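Local coordinates for uncharacterized metalloprotein (PDB 3GG7) that binds manganese and is a TatD-type metallo-dependent hydrolase by family, probably acting on ester bonds, though its substrate is uncharacterized, at residues F83-G91 with Q102-C113; E129-E137 with E156-C165. One frame throughout, in Å; residues are numbered along the deposited sequence.

Interaction 1: residues F83-G91 with Q102-C113; sequences FVGEVGLDG and QFAVFQHILRRC. With MN (manganese (II) ion), chain B.
Val-84, Val-87 and Gly-88 of one barrel strand pack against Phe-106, Ile-109 and Cys-113 of the helix that follows it, the first half of a beta-alpha-beta unit in the TIM-barrel fold of this TatD-type protein. The tightly packed part lies at Gly-88, whose CA sits over one face of the Phe-106 ring, 3.8 Å from the ring centroid and 15° off its normal; Leu-110 CD1 lies on the opposite face. With CG anti to the backbone N (chi1 -171°), Phe-106 reaches this glycine, whose backbone angles leave no room for a CB. Leu-89 CG meets the ring obliquely at CD2, while Val-87 turns CG2 to the ring and CG1 to Ile-109 CD1 (3.7 Å). Farther along the helix the contact thins: Val-84 touches Ile-109 CG2 with CG1 and Cys-113 SG with CG2, and Phe-74 of helix 72-77 touches both Val-84 and Ile-109. The looser side, toward Gln-102, admits a water within hydrogen-bonding distance of Gly-88 O and Gln-102 O. On the barrel side, turned away from the helix, Glu-86 OE1 binds manganese at 2.1 Å, with His-7, His-9, Asp-196 and a water completing the site. Asp-90 directs its carboxylate to Ser-92 and His-124, while its backbone pairs with the Gln-102 amide: Asp-90 N donates to an in-plane lone pair of Gln-102 OE1 (2.8 Å), and Gln-102 NE2, also bonded to Thr-98, returns a bond to Asp-90 O (3.2 Å).

Interaction 2: residues E129-E137 with E156-C165; sequences ESEVLNCLE and ELRRAISLGC
Helices 129-137 and 156-162 run nearly parallel, their axes 10.3 Å apart at closest approach and 17° from alignment. Leu-133 fills the middle of the interface: CD1 packs against Glu-156 O, CD2 against Ala-160 CB (3.8 Å), and CB lies over one face of the Arg-159 guanidinium. Arg-159 is a knob in the hole formed by Ser-130, Leu-133, Asn-134 and Glu-137, reaching it with an extended chain whose CG is anti to the backbone N (chi1 -177°). Such side-by-side helices are successive outer elements of the TIM barrel, with strand 143-148 running between them in sequence and touching Leu-136, Ala-160 and Cys-165 on the barrel side. At the guanidinium edge, NH1 and NH2 of Arg-159 both grip Asn-134 OD1, NH2 within the carbonyl plane at 2.8 Å and NH1 from above it. Arg-159 NH2 also forms a salt bridge with Glu-137 OE2 (2.8 Å), approached nearly end-on to the C-O bond, carboxylate and guanidinium planes 51° apart. A water bridges Arg-159 NE to that same oxygen. Leu-163 crosses Glu-137 at about a right angle, its CD2 against CG, just before Gly-164 ends the helix in a Schellman motif. At the other end Ser-130 OG donates to the anti side of Glu-156 OE2 (2.6 Å), while Ser-153 holds Glu-156 OE1.

Helix 129-138 joins the two contacts: its Val-132 and Cys-135 face interaction 1, its Leu-133 and Leu-136 interaction 2. Leu-89 CB rests on Val-132 CG2 (3.7 Å) and Phe-106 CE2 on Cys-135 CB, so the apolar layer of interaction 1 continues into this helix. Interaction 1 is strand against helix and almost wholly buried, bound mainly by apolar packing, with polar bonds at its loop end and a metal ligand on the strand's other side. Interaction 2 is helix against helix and only partly buried; its inner Leu-136, Ala-160 and Cys-165 meet strand 143-148, whereas its outer rim is charged, hydrated and knit by Arg-159.

Interaction 1: residues F83-G91 with Q102-C113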
loop_
_atom_site.group_PDB
_atom_site.type_symbol
_atom_site.label_atom_id
_atom_site.label_comp_id
_atom_site.label_asym_id
_atom_site.label_seq_id
_atom_site.Cartn_x
_atom_site.Cartn_y
_atom_site.Cartn_z
ATOM N N PHE A 83 5.812 5.888 -7.386
ATOM C CA PHE A 83 5.212 5.121 -6.302
ATOM C C PHE A 83 6.282 4.464 -5.457
ATOM O O PHE A 83 7.203 3.819 -5.991
ATOM C CB PHE A 83 4.288 4.019 -6.820
ATOM C CG PHE A 83 3.251 4.496 -7.815
ATOM C CD1 PHE A 83 2.100 5.161 -7.383
ATOM C CD2 PHE A 83 3.405 4.237 -9.165
ATOM C CE1 PHE A 83 1.157 5.574 -8.318
ATOM C CE2 PHE A 83 2.471 4.652 -10.087
ATOM C CZ PHE A 83 1.323 5.310 -9.635
ATOM N N VAL A 84 6.153 4.626 -4.144
ATOM C CA VAL A 84 7.063 4.038 -3.149
ATOM C C VAL A 84 6.257 3.103 -2.259
ATOM O O VAL A 84 5.238 3.498 -1.699
ATOM C CB VAL A 84 7.790 5.133 -2.322
ATOM C CG1 VAL A 84 8.443 4.567 -1.046
ATOM C CG2 VAL A 84 8.832 5.790 -3.259
ATOM N N GLY A 85 6.677 1.845 -2.139
ATOM C CA GLY A 85 6.030 0.880 -1.255
ATOM C C GLY A 85 6.495 -0.516 -1.628
ATOM O O GLY A 85 6.924 -0.735 -2.764
ATOM N N GLU A 86 6.432 -1.478 -0.696
ATOM C CA GLU A 86 5.914 -1.283 0.653
ATOM C C GLU A 86 7.021 -0.752 1.561
ATOM O O GLU A 86 8.148 -1.260 1.562
ATOM C CB GLU A 86 5.425 -2.638 1.174
ATOM C CG GLU A 86 4.804 -2.578 2.559
ATOM C CD GLU A 86 3.896 -3.739 2.865
ATOM O OE1 GLU A 86 3.782 -4.669 2.019
ATOM O OE2 GLU A 86 3.286 -3.709 3.952
ATOM N N VAL A 87 6.687 0.284 2.350
ATOM C CA VAL A 87 7.632 0.914 3.288
ATOM C C VAL A 87 6.906 1.124 4.605
ATOM O O VAL A 87 5.674 1.077 4.625
ATOM C CB VAL A 87 8.181 2.244 2.785
ATOM C CG1 VAL A 87 9.025 2.058 1.500
ATOM C CG2 VAL A 87 7.048 3.253 2.527
ATOM N N GLY A 88 7.631 1.320 5.702
ATOM C CA GLY A 88 6.958 1.699 6.961
ATOM C C GLY A 88 7.593 1.093 8.185
ATOM O O GLY A 88 8.802 0.887 8.217
ATOM N N LEU A 89 6.774 0.837 9.198
ATOM C CA LEU A 89 7.258 0.396 10.497
ATOM C C LEU A 89 6.326 -0.708 10.970
ATOM O O LEU A 89 5.126 -0.696 10.648
ATOM C CB LEU A 89 7.233 1.549 11.527
ATOM C CG LEU A 89 8.088 2.773 11.243
ATOM C CD1 LEU A 89 7.829 3.923 12.258
ATOM C CD2 LEU A 89 9.564 2.408 11.237
ATOM N N ASP A 90 6.858 -1.654 11.747
ATOM C CA ASP A 90 6.063 -2.735 12.310
ATOM C C ASP A 90 6.455 -2.899 13.778
ATOM O O ASP A 90 7.629 -3.102 14.096
ATOM C CB ASP A 90 6.268 -4.042 11.525
ATOM C CG ASP A 90 5.310 -5.136 11.969
ATOM O OD1 ASP A 90 5.344 -5.511 13.153
ATOM O OD2 ASP A 90 4.500 -5.631 11.148
ATOM N N GLY A 91 5.475 -2.772 14.654
ATOM C CA GLY A 91 5.689 -2.848 16.086
ATOM C C GLY A 91 5.557 -4.217 16.722
ATOM O O GLY A 91 5.402 -4.313 17.966
ATOM N N GLN A 102 14.663 -0.318 11.495
ATOM C CA GLN A 102 13.415 0.034 10.803
ATOM C C GLN A 102 13.232 1.543 10.738
ATOM O O GLN A 102 12.906 2.119 9.713
ATOM C CB GLN A 102 12.208 -0.522 11.537
ATOM C CG GLN A 102 11.983 -1.993 11.443
ATOM C CD GLN A 102 10.626 -2.344 12.006
ATOM O OE1 GLN A 102 9.636 -1.698 11.642
ATOM N NE2 GLN A 102 10.572 -3.296 12.936
ATOM N N PHE A 103 13.442 2.202 11.863
ATOM C CA PHE A 103 13.245 3.647 11.933
ATOM C C PHE A 103 14.241 4.377 11.022
ATOM O O PHE A 103 13.880 5.255 10.253
ATOM C CB PHE A 103 13.364 4.088 13.399
ATOM C CG PHE A 103 13.207 5.559 13.613
ATOM C CD1 PHE A 103 12.010 6.081 14.077
ATOM C CD2 PHE A 103 14.275 6.418 13.402
ATOM C CE1 PHE A 103 11.868 7.446 14.302
ATOM C CE2 PHE A 103 14.144 7.796 13.615
ATOM C CZ PHE A 103 12.941 8.302 14.064
ATOM N N ALA A 104 15.510 3.976 11.085
ATOM C CA ALA A 104 16.536 4.551 10.249
ATOM C C ALA A 104 16.199 4.459 8.764
ATOM O O ALA A 104 16.311 5.446 8.028
ATOM C CB ALA A 104 17.869 3.885 10.523
ATOM N N VAL A 105 15.791 3.265 8.327
ATOM C CA VAL A 105 15.454 3.066 6.933
ATOM C C VAL A 105 14.236 3.894 6.503
ATOM O O VAL A 105 14.232 4.518 5.441
ATOM C CB VAL A 105 15.209 1.554 6.626
ATOM C CG1 VAL A 105 14.542 1.358 5.280
ATOM C CG2 VAL A 105 16.526 0.797 6.670
ATOM N N PHE A 106 13.170 3.855 7.295
ATOM C CA PHE A 106 11.972 4.594 6.936
ATOM C C PHE A 106 12.235 6.106 6.887
ATOM O O PHE A 106 11.779 6.812 5.986
ATOM C CB PHE A 106 10.837 4.274 7.931
ATOM C CG PHE A 106 9.498 4.808 7.536
ATOM C CD1 PHE A 106 9.027 4.755 6.229
ATOM C CD2 PHE A 106 8.672 5.355 8.507
ATOM C CE1 PHE A 106 7.753 5.247 5.919
ATOM C CE2 PHE A 106 7.427 5.862 8.204
ATOM C CZ PHE A 106 6.952 5.814 6.934
ATOM N N GLN A 107 12.992 6.601 7.857
ATOM C CA GLN A 107 13.324 8.036 7.863
ATOM C C GLN A 107 14.140 8.388 6.626
ATOM O O GLN A 107 13.888 9.410 5.962
ATOM C CB GLN A 107 14.103 8.382 9.116
ATOM C CG GLN A 107 14.717 9.757 9.102
ATOM C CD GLN A 107 15.386 10.057 10.415
ATOM O OE1 GLN A 107 16.524 9.642 10.655
ATOM N NE2 GLN A 107 14.678 10.768 11.281
ATOM N N HIS A 108 15.103 7.526 6.281
ATOM C CA HIS A 108 15.919 7.694 5.061
ATOM C C HIS A 108 15.013 7.761 3.828
ATOM O O HIS A 108 15.163 8.634 2.966
ATOM C CB HIS A 108 16.944 6.555 4.921
ATOM C CG HIS A 108 17.664 6.522 3.606
ATOM N ND1 HIS A 108 18.894 7.126 3.405
ATOM C CD2 HIS A 108 17.348 5.917 2.440
ATOM C CE1 HIS A 108 19.293 6.902 2.166
ATOM N NE2 HIS A 108 18.371 6.176 1.556
ATOM N N ILE A 109 14.058 6.829 3.762
ATOM C CA ILE A 109 13.170 6.735 2.628
ATOM C C ILE A 109 12.347 8.015 2.498
ATOM O O ILE A 109 12.246 8.563 1.417
ATOM C CB ILE A 109 12.299 5.473 2.703
ATOM C CG1 ILE A 109 13.158 4.266 2.252
ATOM C CG2 ILE A 109 11.067 5.618 1.836
ATOM C CD1 ILE A 109 12.528 2.902 2.413
ATOM N N LEU A 110 11.784 8.495 3.599
ATOM C CA LEU A 110 10.964 9.701 3.556
ATOM C C LEU A 110 11.788 10.907 3.125
ATOM O O LEU A 110 11.342 11.685 2.294
ATOM C CB LEU A 110 10.299 9.946 4.904
ATOM C CG LEU A 110 9.287 8.898 5.349
ATOM C CD1 LEU A 110 8.711 9.260 6.698
ATOM C CD2 LEU A 110 8.138 8.741 4.332
ATOM N N ARG A 111 13.006 11.007 3.629
ATOM C CA ARG A 111 13.879 12.106 3.243
ATOM C C ARG A 111 14.245 12.067 1.750
ATOM O O ARG A 111 14.200 13.103 1.077
ATOM C CB ARG A 111 15.116 12.135 4.133
ATOM C CG ARG A 111 14.804 12.509 5.577
ATOM C CD ARG A 111 16.021 13.105 6.259
ATOM N NE ARG A 111 15.997 12.978 7.716
ATOM C CZ ARG A 111 15.159 13.612 8.543
ATOM N NH1 ARG A 111 14.206 14.432 8.088
ATOM N NH2 ARG A 111 15.268 13.413 9.856
ATOM N N ARG A 112 14.548 10.876 1.217
ATOM C CA ARG A 112 14.878 10.742 -0.205
ATOM C C ARG A 112 13.659 11.049 -1.056
ATOM O O ARG A 112 13.775 11.692 -2.101
ATOM C CB ARG A 112 15.416 9.355 -0.536
ATOM C CG ARG A 112 16.672 8.969 0.244
ATOM C CD ARG A 112 17.896 9.788 -0.147
ATOM N NE ARG A 112 17.916 11.124 0.452
ATOM C CZ ARG A 112 18.204 11.404 1.727
ATOM N NH1 ARG A 112 18.189 12.671 2.137
ATOM N NH2 ARG A 112 18.492 10.444 2.604
ATOM N N CYS A 113 12.469 10.648 -0.598
ATOM C CA CYS A 113 11.241 10.998 -1.308
ATOM C C CYS A 113 11.106 12.519 -1.384
ATOM O O CYS A 113 10.845 13.064 -2.442
ATOM C CB CYS A 113 10.014 10.408 -0.653
ATOM S SG CYS A 113 9.863 8.607 -0.933
HETATM MN MN MN B . 2.023 -5.754 1.571
HETATM O O HOH W 1 1.646 -6.238 3.513
HETATM O O HOH W 2 11.552 0.504 7.763
#

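Interaction 2: residues E129-E137 with E156-C165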
loop_
_atom_site.group_PDB
_atom_site.type_symbol
_atom_site.label_atom_id
_atom_site.label_comp_id
_atom_site.label_asym_id
_atom_site.label_seq_id
_atom_site.Cartn_x
_atom_site.Cartn_y
_atom_site.Cartn_z
ATOM N N GLU A 129 1.340 2.505 14.503
ATOM C CA GLU A 129 0.590 3.536 13.831
ATOM C C GLU A 129 1.011 4.927 14.318
ATOM O O GLU A 129 1.266 5.825 13.493
ATOM C CB GLU A 129 -0.918 3.278 13.985
ATOM C CG GLU A 129 -1.413 1.966 13.354
ATOM C CD GLU A 129 -1.307 0.733 14.249
ATOM O OE1 GLU A 129 -0.850 0.905 15.404
ATOM O OE2 GLU A 129 -1.669 -0.397 13.791
ATOM N N SER A 130 1.089 5.110 15.643
ATOM C CA SER A 130 1.494 6.406 16.173
ATOM C C SER A 130 2.904 6.803 15.741
ATOM O O SER A 130 3.162 7.968 15.448
ATOM C CB SER A 130 1.378 6.406 17.703
ATOM O OG SER A 130 0.014 6.536 18.082
ATOM N N GLU A 131 3.806 5.818 15.648
ATOM C CA GLU A 131 5.183 6.103 15.259
ATOM C C GLU A 131 5.260 6.443 13.777
ATOM O O GLU A 131 5.980 7.341 13.382
ATOM C CB GLU A 131 6.114 4.933 15.591
ATOM C CG GLU A 131 6.300 4.662 17.109
ATOM C CD GLU A 131 5.054 4.166 17.821
ATOM O OE1 GLU A 131 4.341 3.279 17.288
ATOM O OE2 GLU A 131 4.782 4.667 18.957
ATOM N N VAL A 132 4.490 5.731 12.965
ATOM C CA VAL A 132 4.409 6.072 11.532
ATOM C C VAL A 132 3.893 7.508 11.349
ATOM O O VAL A 132 4.457 8.288 10.589
ATOM C CB VAL A 132 3.577 5.045 10.734
ATOM C CG1 VAL A 132 3.204 5.602 9.344
ATOM C CG2 VAL A 132 4.375 3.727 10.606
ATOM N N LEU A 133 2.843 7.850 12.095
ATOM C CA LEU A 133 2.288 9.194 11.992
ATOM C C LEU A 133 3.273 10.261 12.460
ATOM O O LEU A 133 3.352 11.328 11.857
ATOM C CB LEU A 133 0.968 9.292 12.746
ATOM C CG LEU A 133 -0.176 8.439 12.188
ATOM C CD1 LEU A 133 -1.443 8.614 12.974
ATOM C CD2 LEU A 133 -0.416 8.770 10.737
ATOM N N ASN A 134 4.045 9.982 13.504
ATOM C CA ASN A 134 5.091 10.927 13.948
ATOM C C ASN A 134 6.091 11.160 12.817
ATOM O O ASN A 134 6.492 12.298 12.519
ATOM C CB ASN A 134 5.799 10.428 15.219
ATOM C CG ASN A 134 4.898 10.479 16.445
ATOM O OD1 ASN A 134 3.910 11.190 16.449
ATOM N ND2 ASN A 134 5.219 9.692 17.461
ATOM N N CYS A 135 6.455 10.079 12.123
ATOM C CA CYS A 135 7.416 10.192 11.009
ATOM C C CYS A 135 6.842 11.005 9.866
ATOM O O CYS A 135 7.547 11.782 9.268
ATOM C CB CYS A 135 7.850 8.804 10.480
ATOM S SG CYS A 135 8.849 7.830 11.611
ATOM N N LEU A 136 5.577 10.781 9.538
ATOM C CA LEU A 136 4.941 11.493 8.437
ATOM C C LEU A 136 4.783 12.968 8.802
ATOM O O LEU A 136 4.978 13.836 7.954
ATOM C CB LEU A 136 3.581 10.903 8.111
ATOM C CG LEU A 136 3.636 9.512 7.472
ATOM C CD1 LEU A 136 2.237 8.941 7.323
ATOM C CD2 LEU A 136 4.358 9.558 6.130
ATOM N N GLU A 137 4.418 13.228 10.050
ATOM C CA GLU A 137 4.270 14.626 10.503
ATOM C C GLU A 137 5.603 15.369 10.415
ATOM O O GLU A 137 5.637 16.565 10.099
ATOM C CB GLU A 137 3.730 14.698 11.919
ATOM C CG GLU A 137 3.393 16.122 12.303
ATOM C CD GLU A 137 2.496 16.226 13.501
ATOM O OE1 GLU A 137 1.921 17.322 13.685
ATOM O OE2 GLU A 137 2.364 15.240 14.250
ATOM N N GLU A 156 -6.130 7.121 16.548
ATOM C CA GLU A 156 -5.009 7.290 15.626
ATOM C C GLU A 156 -5.462 7.538 14.177
ATOM O O GLU A 156 -4.785 8.261 13.431
ATOM C CB GLU A 156 -4.084 6.065 15.697
ATOM C CG GLU A 156 -3.243 6.028 16.960
ATOM C CD GLU A 156 -2.736 4.644 17.311
ATOM O OE1 GLU A 156 -3.555 3.703 17.388
ATOM O OE2 GLU A 156 -1.518 4.504 17.522
ATOM N N LEU A 157 -6.582 6.938 13.793
ATOM C CA LEU A 157 -7.148 7.128 12.461
ATOM C C LEU A 157 -7.556 8.588 12.266
ATOM O O LEU A 157 -7.270 9.191 11.223
ATOM C CB LEU A 157 -8.337 6.192 12.234
ATOM C CG LEU A 157 -9.136 6.418 10.945
ATOM C CD1 LEU A 157 -8.208 6.415 9.750
ATOM C CD2 LEU A 157 -10.224 5.370 10.818
ATOM N N ARG A 158 -8.212 9.166 13.281
ATOM C CA ARG A 158 -8.600 10.570 13.221
ATOM C C ARG A 158 -7.364 11.428 13.008
ATOM O O ARG A 158 -7.363 12.338 12.199
ATOM C CB ARG A 158 -9.364 10.989 14.491
ATOM N N ARG A 159 -6.277 11.104 13.699
ATOM C CA ARG A 159 -5.033 11.843 13.515
ATOM C C ARG A 159 -4.452 11.663 12.100
ATOM O O ARG A 159 -3.970 12.619 11.485
ATOM C CB ARG A 159 -3.981 11.419 14.546
ATOM C CG ARG A 159 -2.700 12.190 14.454
ATOM C CD ARG A 159 -1.639 11.728 15.457
ATOM N NE ARG A 159 -0.378 12.380 15.158
ATOM C CZ ARG A 159 0.835 11.884 15.427
ATOM N NH1 ARG A 159 0.985 10.696 15.994
ATOM N NH2 ARG A 159 1.892 12.583 15.086
ATOM N N ALA A 160 -4.452 10.428 11.612
ATOM C CA ALA A 160 -3.975 10.185 10.256
ATOM C C ALA A 160 -4.751 11.009 9.222
ATOM O O ALA A 160 -4.170 11.599 8.316
ATOM C CB ALA A 160 -4.096 8.709 9.951
ATOM N N ILE A 161 -6.071 11.033 9.373
ATOM C CA ILE A 161 -6.904 11.826 8.465
ATOM C C ILE A 161 -6.459 13.292 8.502
ATOM O O ILE A 161 -6.224 13.915 7.463
ATOM C CB ILE A 161 -8.373 11.684 8.816
ATOM C CG1 ILE A 161 -8.861 10.266 8.520
ATOM C CG2 ILE A 161 -9.210 12.705 8.014
ATOM C CD1 ILE A 161 -10.117 9.880 9.263
ATOM N N SER A 162 -6.277 13.809 9.713
ATOM C CA SER A 162 -5.811 15.189 9.919
ATOM C C SER A 162 -4.454 15.510 9.279
ATOM O O SER A 162 -4.200 16.645 8.860
ATOM C CB SER A 162 -5.788 15.486 11.430
ATOM O OG SER A 162 -4.581 15.033 12.038
ATOM N N LEU A 163 -3.578 14.506 9.204
ATOM C CA LEU A 163 -2.271 14.620 8.578
ATOM C C LEU A 163 -2.292 14.430 7.047
ATOM O O LEU A 163 -1.235 14.452 6.395
ATOM C CB LEU A 163 -1.299 13.603 9.198
ATOM C CG LEU A 163 -0.861 13.965 10.623
ATOM C CD1 LEU A 163 -0.223 12.760 11.300
ATOM C CD2 LEU A 163 0.097 15.152 10.610
ATOM N N GLY A 164 -3.472 14.236 6.478
ATOM C CA GLY A 164 -3.613 14.102 5.028
ATOM C C GLY A 164 -3.387 12.698 4.492
ATOM O O GLY A 164 -3.101 12.528 3.287
ATOM N N CYS A 165 -3.518 11.686 5.353
ATOM C CA CYS A 165 -3.359 10.301 4.893
ATOM C C CYS A 165 -4.549 9.865 4.079
ATOM O O CYS A 165 -5.696 10.314 4.302
ATOM C CB CYS A 165 -3.193 9.327 6.052
ATOM S SG CYS A 165 -1.650 9.491 6.961
HETATM O O HOH W 3 -1.026 8.820 17.222
HETATM O O HOH W 4 -0.697 15.136 14.517
#